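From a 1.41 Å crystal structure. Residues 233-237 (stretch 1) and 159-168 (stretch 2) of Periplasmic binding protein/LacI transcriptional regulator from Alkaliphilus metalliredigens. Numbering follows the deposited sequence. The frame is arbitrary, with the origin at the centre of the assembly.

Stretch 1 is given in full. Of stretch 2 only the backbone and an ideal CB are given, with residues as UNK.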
# COMPACT_ATOMS: atom_id res chain seq x y z
N ASP A 233 14.81 -26.47 -1.82
CA ASP A 233 13.50 -27.14 -1.69
C ASP A 233 12.46 -26.13 -1.21
O ASP A 233 11.30 -26.18 -1.64
CB ASP A 233 13.55 -28.29 -0.66
CG ASP A 233 14.49 -29.42 -1.05
OD1 ASP A 233 14.71 -29.63 -2.26
OD2 ASP A 233 15.01 -30.09 -0.12
N GLY A 234 12.86 -25.25 -0.29
CA GLY A 234 11.90 -24.34 0.31
C GLY A 234 12.59 -23.04 0.69
O GLY A 234 13.78 -23.04 1.02
N ILE A 235 11.83 -21.95 0.69
CA ILE A 235 12.36 -20.64 1.05
C ILE A 235 11.39 -19.99 2.01
O ILE A 235 10.18 -19.94 1.73
CB ILE A 235 12.44 -19.75 -0.20
CG1 ILE A 235 13.34 -20.39 -1.26
CG2 ILE A 235 13.03 -18.36 0.17
CD1 ILE A 235 13.32 -19.65 -2.59
N PHE A 236 11.91 -19.49 3.14
CA PHE A 236 11.11 -18.69 4.06
C PHE A 236 11.55 -17.24 3.86
O PHE A 236 12.74 -16.93 4.00
CB PHE A 236 11.40 -19.13 5.52
CG PHE A 236 10.81 -18.23 6.60
CD1 PHE A 236 9.54 -17.69 6.46
CD2 PHE A 236 11.53 -18.00 7.79
CE1 PHE A 236 9.01 -16.86 7.46
CE2 PHE A 236 11.00 -17.16 8.81
CZ PHE A 236 9.73 -16.62 8.65
N VAL A 237 10.60 -16.37 3.49
CA VAL A 237 10.92 -14.96 3.29
C VAL A 237 10.32 -14.13 4.42
O VAL A 237 9.21 -14.39 4.87
CB VAL A 237 10.37 -14.45 1.94
CG1 VAL A 237 10.92 -13.04 1.67
CG2 VAL A 237 10.76 -15.39 0.80
N UNK A 159 6.57 -17.75 15.37
CA UNK A 159 6.20 -17.76 13.94
C UNK A 159 7.35 -18.23 13.08
O UNK A 159 7.12 -18.97 12.12
CB UNK A 159 5.75 -16.37 13.48
N UNK A 160 8.58 -17.84 13.41
CA UNK A 160 9.72 -18.35 12.62
C UNK A 160 9.89 -19.85 12.82
O UNK A 160 10.19 -20.58 11.85
CB UNK A 160 11.01 -17.63 13.00
N UNK A 161 9.73 -20.34 14.05
CA UNK A 161 9.77 -21.80 14.26
C UNK A 161 8.68 -22.50 13.45
O UNK A 161 8.93 -23.56 12.84
CB UNK A 161 9.61 -22.13 15.74
N UNK A 162 7.47 -21.93 13.45
CA UNK A 162 6.34 -22.57 12.73
C UNK A 162 6.68 -22.65 11.25
O UNK A 162 6.33 -23.62 10.55
CB UNK A 162 5.04 -21.80 12.94
N UNK A 163 7.28 -21.59 10.73
CA UNK A 163 7.63 -21.60 9.31
C UNK A 163 8.63 -22.68 9.01
O UNK A 163 8.49 -23.38 8.00
CB UNK A 163 8.19 -20.24 8.88
N UNK A 164 9.62 -22.86 9.88
CA UNK A 164 10.57 -23.95 9.61
C UNK A 164 9.86 -25.30 9.67
O UNK A 164 10.06 -26.16 8.80
CB UNK A 164 11.73 -23.92 10.61
N UNK A 165 9.09 -25.49 10.73
CA UNK A 165 8.44 -26.80 10.96
C UNK A 165 7.56 -27.13 9.75
O UNK A 165 7.47 -28.29 9.32
CB UNK A 165 7.61 -26.79 12.24
N UNK A 166 6.91 -26.11 9.17
CA UNK A 166 6.02 -26.38 8.03
C UNK A 166 6.83 -26.81 6.80
O UNK A 166 6.50 -27.80 6.14
CB UNK A 166 5.18 -25.14 7.70
N UNK A 167 7.90 -26.08 6.48
CA UNK A 167 8.73 -26.48 5.34
C UNK A 167 9.28 -27.88 5.56
O UNK A 167 9.28 -28.72 4.66
CB UNK A 167 9.87 -25.49 5.12
N UNK A 168 9.80 -28.14 6.75
CA UNK A 168 10.39 -29.47 7.04
C UNK A 168 9.35 -30.60 6.92
O UNK A 168 9.60 -31.68 6.32
CB UNK A 168 11.00 -29.48 8.45

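Stretch 2 is a helix that runs nearly antiparallel to strand 234-237, at 165°, with the axes 9.2 Å apart at closest approach. No hydrogen bond joins the two, so the contact rests on packing. Stretch 1 offers the ring of Phe236 and, two residues earlier on the same side of the strand, the backbone of Gly234.

Position 159 has helical angles of -62/-38. Its CB would point sideways and meet nothing of stretch 1 within 5.5 Å. Many residues would suit as far as this contact goes. The deposited residue is Gly159, whose O accepts a helix hydrogen bond from the N of 163.

At position 160 the CB also points sideways, but it would lie 4.2 Å from Phe236 CE2. A side chain would start off beside the ring, so small residues suit and larger ones are not ruled out by stretch 1. The residue is Gly160. Its CA lies 4.2 Å from Phe236 CE2, so the ring meets bare backbone.

Position 161 points away from stretch 1, which offers no partner. A polar or charged side chain would suit. It is Arg161. It reaches along the helix to the residue one turn later and forms a salt bridge there.

Position 162 is out of reach of stretch 1, which sets no preference. It is Met162, and it touches a crystal neighbour.

Position 163 points toward the strand. Its ideal CB is 3.8 Å from Phe236 CE1, already at packing distance. The ring lies straight in the path of the CA-to-CB bond, so there is little room for more atoms in that direction. Alanine suits best, with glycine or perhaps serine possible. The residue is Ala163. Its CB sits over one face of the Phe236 ring, 3.7 Å from Phe236 CE1 and 11° off the ring normal from the centroid. This is a CH-pi contact.

Position 164 points sideways, with nothing of stretch 1 within 5.5 Å of its CB. Several residues, large ones included, would do. It is Phe164, whose ring leads away from the strand.

Position 165 is out of reach. An acidic side chain could pair with a base one turn earlier. It is Asp165, and its OD1 accepts a hydrogen bond from Arg161 NE at 2.9 Å, part of the salt bridge.

Position 166 is also out of reach, and the strand leaves the choice open. It is His166, whose NE2 is hydrogen-bonded elsewhere in the structure.

Position 167 points toward the strand, but its CB is still 5.3 Å from Gly234 CA. Gly234 has no side chain, which leaves room for a medium or large apolar residue such as leucine, isoleucine or methionine. The residue is Leu167, chi1 m and chi2 t. Its CD1 lies 4.1 Å from Ile235 N and 4.4 Å from Phe236 CB. An ideal CB on Gly234 would come within 3.2 Å of Leu167 CD2, which is tight.

Position 168 is out of reach, so many residues would serve. It is Tyr168.

Stretch 2 (159-168) GGRMAFDHLY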
# COMPACT_ATOMS: atom_id res chain seq x y z
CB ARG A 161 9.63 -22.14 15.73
CG ARG A 161 9.66 -23.65 15.95
CD ARG A 161 10.92 -24.29 15.33
NE ARG A 161 11.02 -25.74 15.62
CZ ARG A 161 11.60 -26.24 16.71
NH1 ARG A 161 12.12 -25.41 17.64
NH2 ARG A 161 11.66 -27.56 16.89
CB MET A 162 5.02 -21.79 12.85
CG MET A 162 4.30 -21.82 14.17
SD MET A 162 2.82 -20.73 14.12
CE MET A 162 2.75 -20.43 15.87
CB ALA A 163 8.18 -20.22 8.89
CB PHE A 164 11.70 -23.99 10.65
CG PHE A 164 12.60 -25.15 10.43
CD1 PHE A 164 13.61 -25.06 9.49
CD2 PHE A 164 12.37 -26.38 11.05
CE1 PHE A 164 14.43 -26.15 9.21
CE2 PHE A 164 13.20 -27.48 10.77
CZ PHE A 164 14.21 -27.36 9.86
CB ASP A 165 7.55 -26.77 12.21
CG ASP A 165 8.36 -26.75 13.49
OD1 ASP A 165 9.57 -27.04 13.44
OD2 ASP A 165 7.75 -26.47 14.54
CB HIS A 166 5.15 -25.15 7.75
CG HIS A 166 4.21 -25.32 6.59
ND1 HIS A 166 3.18 -26.24 6.60
CD2 HIS A 166 4.14 -24.67 5.41
CE1 HIS A 166 2.52 -26.16 5.45
NE2 HIS A 166 3.08 -25.21 4.71
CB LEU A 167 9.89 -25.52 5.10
CG LEU A 167 9.45 -24.15 4.61
CD1 LEU A 167 10.69 -23.31 4.40
CD2 LEU A 167 8.67 -24.26 3.29
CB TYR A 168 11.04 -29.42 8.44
CG TYR A 168 11.93 -30.62 8.74
CD1 TYR A 168 13.28 -30.62 8.38
CD2 TYR A 168 11.41 -31.74 9.34
CE1 TYR A 168 14.11 -31.74 8.65
CE2 TYR A 168 12.22 -32.84 9.61
CZ TYR A 168 13.56 -32.83 9.26
OH TYR A 168 14.35 -33.93 9.53
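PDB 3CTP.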